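Local structure of protein VIRB8 (2CC3) at residues Thr5-Glu8 with Ala9-Ala13; Leu15-Tyr18 with Val19-Glu23; Tyr34-Val37 with Ser38-Ala42. The protein is an inner-membrane component of a type IV secretion system, suggested to help direct T-DNA transfer to plant cells, represented here by its periplasmic domain. All coordinates share one frame; numbering follows the deposited sequence.

Contact 1: Thr5-Glu8 with Ala9-Ala13; sequences TQEE and AVVNA
Q6 and V10 touch one turn apart at the start of helix 6-23. CG of Q6 meets CG2 of V10 at 4.0 Å, and the two side chains slant across each other. E7 and V11 repeat this pattern one residue on. The E7 chain starts anti to its own backbone N (chi1 155°) and then bends at chi2 (63°), which carries the carboxylate back over the next turn. OE2 of E7 thus lies 3.6 Å from CG2 of V11. The other oxygen, OE1, forms a salt bridge with K114.

The first turn is closed by a capping box. T5 is the N-cap, and its OG1 accepts from N of E8 at 3.0 Å. OE1 of E8 takes the hydroxyl OG1 of T5 on its anti lone pair, at 3.1 Å. The N-H of T5 reaches the same OE1 from above the carboxylate plane. Two donors therefore hold OE1 of E8 beside the helix start. Backbone i to i+4 bonds follow, from A9 N to T5 O (3.0 Å) through N12 N to E8 O.

Q6, E7 and V10 also pack on E7, Q6 and V10 of the second subunit, at the homodimer interface. N12 turns its OD1 to Q86 of strand 85-96, while K114 ends strand 102-114, so this first part of helix 6-23 is tied to the sheet.

Contact 2: Leu15-Tyr18 with Val19-Glu23; sequences LWEY and VRLRE
Y18 and R22 lie side by side one turn apart in helix 6-23, pointing the same way. CB of Y18 borders N of V19, the next residue, and CG and CD2 stay 3.7 Å from that N. With CG anti to the backbone N (chi1 -172°), the ring runs out along the R22 chain. CE2 then meets CD of R22 at 3.8 Å, and CZ is still near the same CD. At the tip, OH accepts from NH1 of R22 at 3.0 Å. The hydroxyl lies at the edge of the guanidinium, close to its plane, but the N-H angle of 142° shows a bent bond. The ring and guanidinium planes are 65° apart, so the two groups do not stack. The same OH is also hydrogen-bonded to S41, so two partners hold the end of the ring.

W16 works on another side of the helix. CB of R20 stands over one face of the indole, offset toward its rim, and CE2 of W16 is 4.1 Å from it. CZ3 of W16 packs on CG1 of V19 at 3.8 Å. E17 and L21 run alongside each other, with OE2 of E17 3.7 Å from CD1 of L21.

Helices packed on an antiparallel sheet are consistent with the NTF2-like fold of the VirB8 family. Strands 85-96 and 130-139 receive this part of the helix: W16 and V19 pack on I88, and Y135 meets the Y18 ring edge-to-face. L21 faces helix 30-39, R22 touches helix 43-53, and W16 packs on L124 of the second subunit.

Contact 3: Tyr34-Val37 with Ser38-Ala42; sequences YDLV and SNFSA
The backbone of Y34-V37 is helical and continues into S38 and N39. S38 N bonds to Y34 O and N39 N to D35 O, both at 3.0 Å. F40 N reaches L36 O at 3.2 Å and makes a weak second bond to V37 O. At S41 the chain turns extended (psi 137°), and S41 N makes a weak bond to S38 O. The hydroxyl of S41 takes up V37 O instead, with OG 2.9 Å away; this OG is also bonded to Y18 OH of helix 6-23.

S38 also folds its side chain back on the helix. With OG beside its own backbone N (chi1 -54°), it donates to Y34 O at a short 2.5 Å. N and OG of S38 approach that oxygen from opposite faces of the carbonyl plane. The same OG lies over one face of the Y34 ring, 3.8 Å from CE2, and is also bonded to Q50. The F40 ring is set edge-on to the backbone: CD1 of F40 is 3.1 Å from L36 O, near the ring plane. Its CE1 touches CD2 of L36 more loosely, at 4.4 Å.

Helix 6-23 packs against this turn through E17 and L21 on L36. Helix 43-53 flanks it, with Y49 touching V37 and S38, and just past its end N54 bonds to Y34 OH. F40 and A42 make backbone bonds to V132 of strand 130-139, outermost in this chain's sheet.

How the contacts relate
Contacts 1 and 2 lie in series on helix 6-23, with centres 15 Å apart; contact 3 belongs to helix 30-39 and the chain just after it. Contact 1 is peripheral, its centre about 17 Å from the chain centre, and partly buried. Its chemistry is polar capping and charge, with apolar packing on the dimer partner. Contact 2 is nearly central, and mixes aromatic and aliphatic packing with a buried tyrosine hydroxyl bonded to an arginine. Contact 3 is also buried, but serine hydroxyls bonded to main-chain oxygens mark it. Contacts 2 and 3 join directly: L21 packs on L36, and Y18 and S41 add a probable hydrogen bond. Contacts 1 and 2 touch the second subunit; contact 3 does not.

Contact 1: Thr5-Glu8 with Ala9-Ala13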
loop_
_atom_site.group_PDB
_atom_site.type_symbol
_atom_site.label_atom_id
_atom_site.label_comp_id
_atom_site.label_asym_id
_atom_site.label_seq_id
_atom_site.Cartn_x
_atom_site.Cartn_y
_atom_site.Cartn_z
ATOM N N THR A 5 -19.777 -9.585 0.931
ATOM C CA THR A 5 -20.163 -8.182 0.941
ATOM C C THR A 5 -18.925 -7.302 0.700
ATOM O O THR A 5 -17.803 -7.694 1.020
ATOM C CB THR A 5 -20.809 -7.810 2.283
ATOM O OG1 THR A 5 -19.809 -7.837 3.303
ATOM C CG2 THR A 5 -21.929 -8.808 2.637
ATOM N N GLN A 6 -19.119 -6.114 0.135
ATOM C CA GLN A 6 -18.000 -5.208 -0.026
ATOM C C GLN A 6 -17.417 -4.766 1.313
ATOM O O GLN A 6 -16.202 -4.584 1.415
ATOM C CB GLN A 6 -18.295 -4.005 -0.934
ATOM C CG GLN A 6 -16.969 -3.315 -1.397
ATOM C CD GLN A 6 -17.168 -2.245 -2.426
ATOM O OE1 GLN A 6 -17.447 -2.523 -3.590
ATOM N NE2 GLN A 6 -17.033 -1.021 -2.008
ATOM N N GLU A 7 -18.262 -4.634 2.332
ATOM C CA GLU A 7 -17.831 -4.277 3.699
ATOM C C GLU A 7 -16.842 -5.285 4.249
ATOM O O GLU A 7 -15.806 -4.904 4.769
ATOM C CB GLU A 7 -19.043 -4.126 4.648
ATOM C CG GLU A 7 -18.760 -4.358 6.149
ATOM C CD GLU A 7 -17.773 -3.364 6.778
ATOM O OE1 GLU A 7 -17.234 -2.481 6.074
ATOM O OE2 GLU A 7 -17.524 -3.475 7.998
ATOM N N GLU A 8 -17.176 -6.562 4.100
ATOM C CA GLU A 8 -16.317 -7.679 4.460
ATOM C C GLU A 8 -15.054 -7.725 3.593
ATOM O O GLU A 8 -13.971 -8.018 4.094
ATOM C CB GLU A 8 -17.175 -8.966 4.504
ATOM C CG GLU A 8 -16.641 -10.301 4.006
ATOM C CD GLU A 8 -17.811 -11.302 3.783
ATOM O OE1 GLU A 8 -18.973 -10.840 3.661
ATOM O OE2 GLU A 8 -17.581 -12.538 3.722
ATOM N N ALA A 9 -15.165 -7.360 2.314
ATOM C CA ALA A 9 -13.965 -7.282 1.448
ATOM C C ALA A 9 -13.012 -6.184 1.909
ATOM O O ALA A 9 -11.797 -6.396 2.022
ATOM C CB ALA A 9 -14.340 -7.097 -0.034
ATOM N N VAL A 10 -13.575 -5.011 2.172
ATOM C CA VAL A 10 -12.831 -3.883 2.712
ATOM C C VAL A 10 -12.145 -4.189 4.049
ATOM O O VAL A 10 -10.980 -3.823 4.244
ATOM C CB VAL A 10 -13.738 -2.630 2.767
ATOM C CG1 VAL A 10 -12.983 -1.405 3.308
ATOM C CG2 VAL A 10 -14.241 -2.328 1.355
ATOM N N VAL A 11 -12.853 -4.836 4.970
ATOM C CA VAL A 11 -12.233 -5.291 6.232
ATOM C C VAL A 11 -10.965 -6.084 5.991
ATOM O O VAL A 11 -9.887 -5.723 6.509
ATOM C CB VAL A 11 -13.191 -6.141 7.075
ATOM C CG1 VAL A 11 -12.476 -6.693 8.297
ATOM C CG2 VAL A 11 -14.394 -5.286 7.562
ATOM N N ASN A 12 -11.091 -7.146 5.181
ATOM C CA ASN A 12 -10.024 -8.134 4.998
ATOM C C ASN A 12 -8.802 -7.532 4.364
ATOM O O ASN A 12 -7.655 -7.844 4.741
ATOM C CB ASN A 12 -10.493 -9.334 4.158
ATOM C CG ASN A 12 -11.580 -10.153 4.835
ATOM O OD1 ASN A 12 -11.822 -10.057 6.032
ATOM N ND2 ASN A 12 -12.256 -10.953 4.045
ATOM N N ALA A 13 -9.064 -6.669 3.380
ATOM C CA ALA A 13 -8.054 -5.889 2.721
ATOM C C ALA A 13 -7.352 -4.912 3.668
ATOM O O ALA A 13 -6.122 -4.793 3.628
ATOM C CB ALA A 13 -8.649 -5.164 1.474
#

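Contact 2: Leu15-Tyr18 with Val19-Glu23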
loop_
_atom_site.group_PDB
_atom_site.type_symbol
_atom_site.label_atom_id
_atom_site.label_comp_id
_atom_site.label_asym_id
_atom_site.label_seq_id
_atom_site.Cartn_x
_atom_site.Cartn_y
_atom_site.Cartn_z
ATOM N N LEU A 15 -7.122 -4.931 7.009
ATOM C CA LEU A 15 -6.478 -5.656 8.109
ATOM C C LEU A 15 -5.224 -6.349 7.655
ATOM O O LEU A 15 -4.213 -6.346 8.372
ATOM C CB LEU A 15 -7.457 -6.627 8.781
ATOM C CG LEU A 15 -8.597 -5.983 9.585
ATOM C CD1 LEU A 15 -9.691 -7.000 9.893
ATOM C CD2 LEU A 15 -8.095 -5.347 10.867
ATOM N N TRP A 16 -5.259 -6.862 6.422
ATOM C CA TRP A 16 -4.074 -7.459 5.785
ATOM C C TRP A 16 -3.033 -6.450 5.449
ATOM O O TRP A 16 -1.826 -6.673 5.625
ATOM C CB TRP A 16 -4.437 -8.247 4.524
ATOM C CG TRP A 16 -3.204 -8.612 3.788
ATOM C CD1 TRP A 16 -2.831 -8.163 2.547
ATOM C CD2 TRP A 16 -2.137 -9.432 4.251
ATOM N NE1 TRP A 16 -1.607 -8.664 2.209
ATOM C CE2 TRP A 16 -1.154 -9.451 3.235
ATOM C CE3 TRP A 16 -1.906 -10.160 5.430
ATOM C CZ2 TRP A 16 0.042 -10.176 3.358
ATOM C CZ3 TRP A 16 -0.716 -10.870 5.552
ATOM C CH2 TRP A 16 0.237 -10.867 4.531
ATOM N N GLU A 17 -3.475 -5.323 4.910
ATOM C CA GLU A 17 -2.552 -4.208 4.685
ATOM C C GLU A 17 -1.918 -3.775 6.025
ATOM O O GLU A 17 -0.710 -3.526 6.105
ATOM C CB GLU A 17 -3.278 -3.061 4.002
ATOM C CG GLU A 17 -2.416 -1.853 3.749
ATOM C CD GLU A 17 -3.237 -0.617 3.466
ATOM O OE1 GLU A 17 -4.504 -0.707 3.367
ATOM O OE2 GLU A 17 -2.608 0.456 3.364
ATOM N N TYR A 18 -2.728 -3.723 7.079
ATOM C CA TYR A 18 -2.205 -3.487 8.437
ATOM C C TYR A 18 -1.118 -4.471 8.778
ATOM O O TYR A 18 0.043 -4.094 9.070
ATOM C CB TYR A 18 -3.301 -3.515 9.513
ATOM C CG TYR A 18 -2.796 -3.090 10.897
ATOM C CD1 TYR A 18 -2.760 -1.738 11.259
ATOM C CD2 TYR A 18 -2.364 -4.047 11.836
ATOM C CE1 TYR A 18 -2.303 -1.342 12.522
ATOM C CE2 TYR A 18 -1.897 -3.682 13.077
ATOM C CZ TYR A 18 -1.864 -2.328 13.428
ATOM O OH TYR A 18 -1.392 -1.949 14.662
ATOM N N VAL A 19 -1.463 -5.749 8.735
ATOM C CA VAL A 19 -0.450 -6.784 8.987
ATOM C C VAL A 19 0.778 -6.590 8.115
ATOM O O VAL A 19 1.915 -6.524 8.617
ATOM C CB VAL A 19 -1.023 -8.205 8.737
ATOM C CG1 VAL A 19 0.055 -9.286 8.945
ATOM C CG2 VAL A 19 -2.185 -8.434 9.628
ATOM N N ARG A 20 0.562 -6.476 6.803
ATOM C CA ARG A 20 1.689 -6.411 5.905
ATOM C C ARG A 20 2.589 -5.222 6.265
ATOM O O ARG A 20 3.813 -5.368 6.345
ATOM C CB ARG A 20 1.196 -6.327 4.453
ATOM C CG ARG A 20 2.260 -6.328 3.388
ATOM C CD ARG A 20 1.674 -5.968 1.982
ATOM N NE ARG A 20 1.298 -4.545 1.843
ATOM C CZ ARG A 20 2.097 -3.557 1.399
ATOM N NH1 ARG A 20 3.366 -3.773 1.015
ATOM N NH2 ARG A 20 1.617 -2.324 1.326
ATOM N N LEU A 21 1.994 -4.034 6.426
ATOM C CA LEU A 21 2.781 -2.821 6.720
ATOM C C LEU A 21 3.502 -2.924 8.072
ATOM O O LEU A 21 4.620 -2.452 8.236
ATOM C CB LEU A 21 1.904 -1.548 6.666
ATOM C CG LEU A 21 1.445 -0.974 5.313
ATOM C CD1 LEU A 21 0.325 -0.005 5.541
ATOM C CD2 LEU A 21 2.533 -0.280 4.487
ATOM N N ARG A 22 2.863 -3.569 9.036
ATOM C CA ARG A 22 3.427 -3.670 10.372
ATOM C C ARG A 22 4.534 -4.729 10.472
ATOM O O ARG A 22 5.510 -4.530 11.210
ATOM C CB ARG A 22 2.309 -3.873 11.402
ATOM C CG ARG A 22 2.835 -4.126 12.795
ATOM C CD ARG A 22 1.818 -3.916 13.898
ATOM N NE ARG A 22 2.494 -4.068 15.195
ATOM C CZ ARG A 22 1.936 -3.774 16.357
ATOM N NH1 ARG A 22 0.702 -3.297 16.396
ATOM N NH2 ARG A 22 2.611 -3.939 17.472
ATOM N N GLU A 23 4.413 -5.822 9.715
ATOM C CA GLU A 23 5.296 -6.965 9.891
ATOM C C GLU A 23 6.405 -7.038 8.825
ATOM O O GLU A 23 7.379 -7.784 8.983
ATOM C CB GLU A 23 4.473 -8.279 9.947
ATOM C CG GLU A 23 3.365 -8.320 11.033
ATOM C CD GLU A 23 3.895 -8.118 12.465
ATOM O OE1 GLU A 23 5.107 -8.361 12.685
ATOM O OE2 GLU A 23 3.103 -7.724 13.363
#

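Contact 3: Tyr34-Val37 with Ser38-Ala42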
loop_
_atom_site.group_PDB
_atom_site.type_symbol
_atom_site.label_atom_id
_atom_site.label_comp_id
_atom_site.label_asym_id
_atom_site.label_seq_id
_atom_site.Cartn_x
_atom_site.Cartn_y
_atom_site.Cartn_z
ATOM N N TYR A 34 5.351 3.054 8.889
ATOM C CA TYR A 34 5.213 3.516 10.282
ATOM C C TYR A 34 4.050 4.491 10.489
ATOM O O TYR A 34 3.327 4.397 11.481
ATOM C CB TYR A 34 6.545 4.134 10.748
ATOM C CG TYR A 34 6.520 4.734 12.139
ATOM C CD1 TYR A 34 6.916 3.981 13.245
ATOM C CD2 TYR A 34 6.101 6.043 12.352
ATOM C CE1 TYR A 34 6.906 4.502 14.518
ATOM C CE2 TYR A 34 6.071 6.574 13.625
ATOM C CZ TYR A 34 6.487 5.796 14.707
ATOM O OH TYR A 34 6.491 6.304 15.986
ATOM N N ASP A 35 3.868 5.432 9.563
ATOM C CA ASP A 35 2.778 6.397 9.686
ATOM C C ASP A 35 1.383 5.799 9.441
ATOM O O ASP A 35 0.431 6.106 10.172
ATOM C CB ASP A 35 2.991 7.602 8.758
ATOM C CG ASP A 35 4.308 8.311 8.996
ATOM O OD1 ASP A 35 4.690 8.538 10.175
ATOM O OD2 ASP A 35 4.966 8.652 7.983
ATOM N N LEU A 36 1.241 5.000 8.379
ATOM C CA LEU A 36 -0.007 4.269 8.143
ATOM C C LEU A 36 -0.332 3.303 9.309
ATOM O O LEU A 36 -1.427 3.302 9.805
ATOM C CB LEU A 36 0.005 3.530 6.781
ATOM C CG LEU A 36 -0.540 4.144 5.466
ATOM C CD1 LEU A 36 -0.936 3.051 4.477
ATOM C CD2 LEU A 36 -1.741 5.074 5.679
ATOM N N VAL A 37 0.635 2.504 9.752
ATOM C CA VAL A 37 0.412 1.606 10.885
ATOM C C VAL A 37 -0.059 2.388 12.115
ATOM O O VAL A 37 -1.060 2.024 12.720
ATOM C CB VAL A 37 1.673 0.757 11.248
ATOM C CG1 VAL A 37 1.468 0.088 12.590
ATOM C CG2 VAL A 37 1.937 -0.302 10.155
ATOM N N SER A 38 0.651 3.470 12.454
ATOM C CA SER A 38 0.307 4.334 13.628
ATOM C C SER A 38 -1.095 4.940 13.564
ATOM O O SER A 38 -1.793 5.017 14.568
ATOM C CB SER A 38 1.329 5.480 13.775
ATOM O OG SER A 38 2.670 4.991 13.839
ATOM N N ASN A 39 -1.496 5.391 12.378
ATOM C CA ASN A 39 -2.797 6.059 12.206
ATOM C C ASN A 39 -3.985 5.117 12.325
ATOM O O ASN A 39 -5.074 5.503 12.748
ATOM C CB ASN A 39 -2.833 6.786 10.860
ATOM C CG ASN A 39 -1.965 8.018 10.859
ATOM O OD1 ASN A 39 -1.890 8.721 11.861
ATOM N ND2 ASN A 39 -1.309 8.290 9.735
ATOM N N PHE A 40 -3.744 3.873 11.938
ATOM C CA PHE A 40 -4.712 2.790 11.970
ATOM C C PHE A 40 -4.959 2.207 13.394
ATOM O O PHE A 40 -5.880 1.419 13.584
ATOM C CB PHE A 40 -4.153 1.630 11.118
ATOM C CG PHE A 40 -4.697 1.539 9.692
ATOM C CD1 PHE A 40 -3.978 2.069 8.610
ATOM C CD2 PHE A 40 -5.874 0.846 9.418
ATOM C CE1 PHE A 40 -4.455 1.960 7.271
ATOM C CE2 PHE A 40 -6.361 0.729 8.089
ATOM C CZ PHE A 40 -5.645 1.285 7.022
ATOM N N SER A 41 -4.112 2.555 14.370
ATOM C CA SER A 41 -4.106 1.883 15.676
ATOM C C SER A 41 -4.630 2.758 16.804
ATOM O O SER A 41 -4.269 3.922 16.893
ATOM C CB SER A 41 -2.682 1.478 16.001
ATOM O OG SER A 41 -2.161 0.660 14.968
ATOM N N ALA A 42 -5.450 2.183 17.683
ATOM C CA ALA A 42 -5.893 2.856 18.896
ATOM C C ALA A 42 -4.669 3.005 19.819
ATOM O O ALA A 42 -3.678 2.317 19.614
ATOM C CB ALA A 42 -7.043 2.084 19.557
#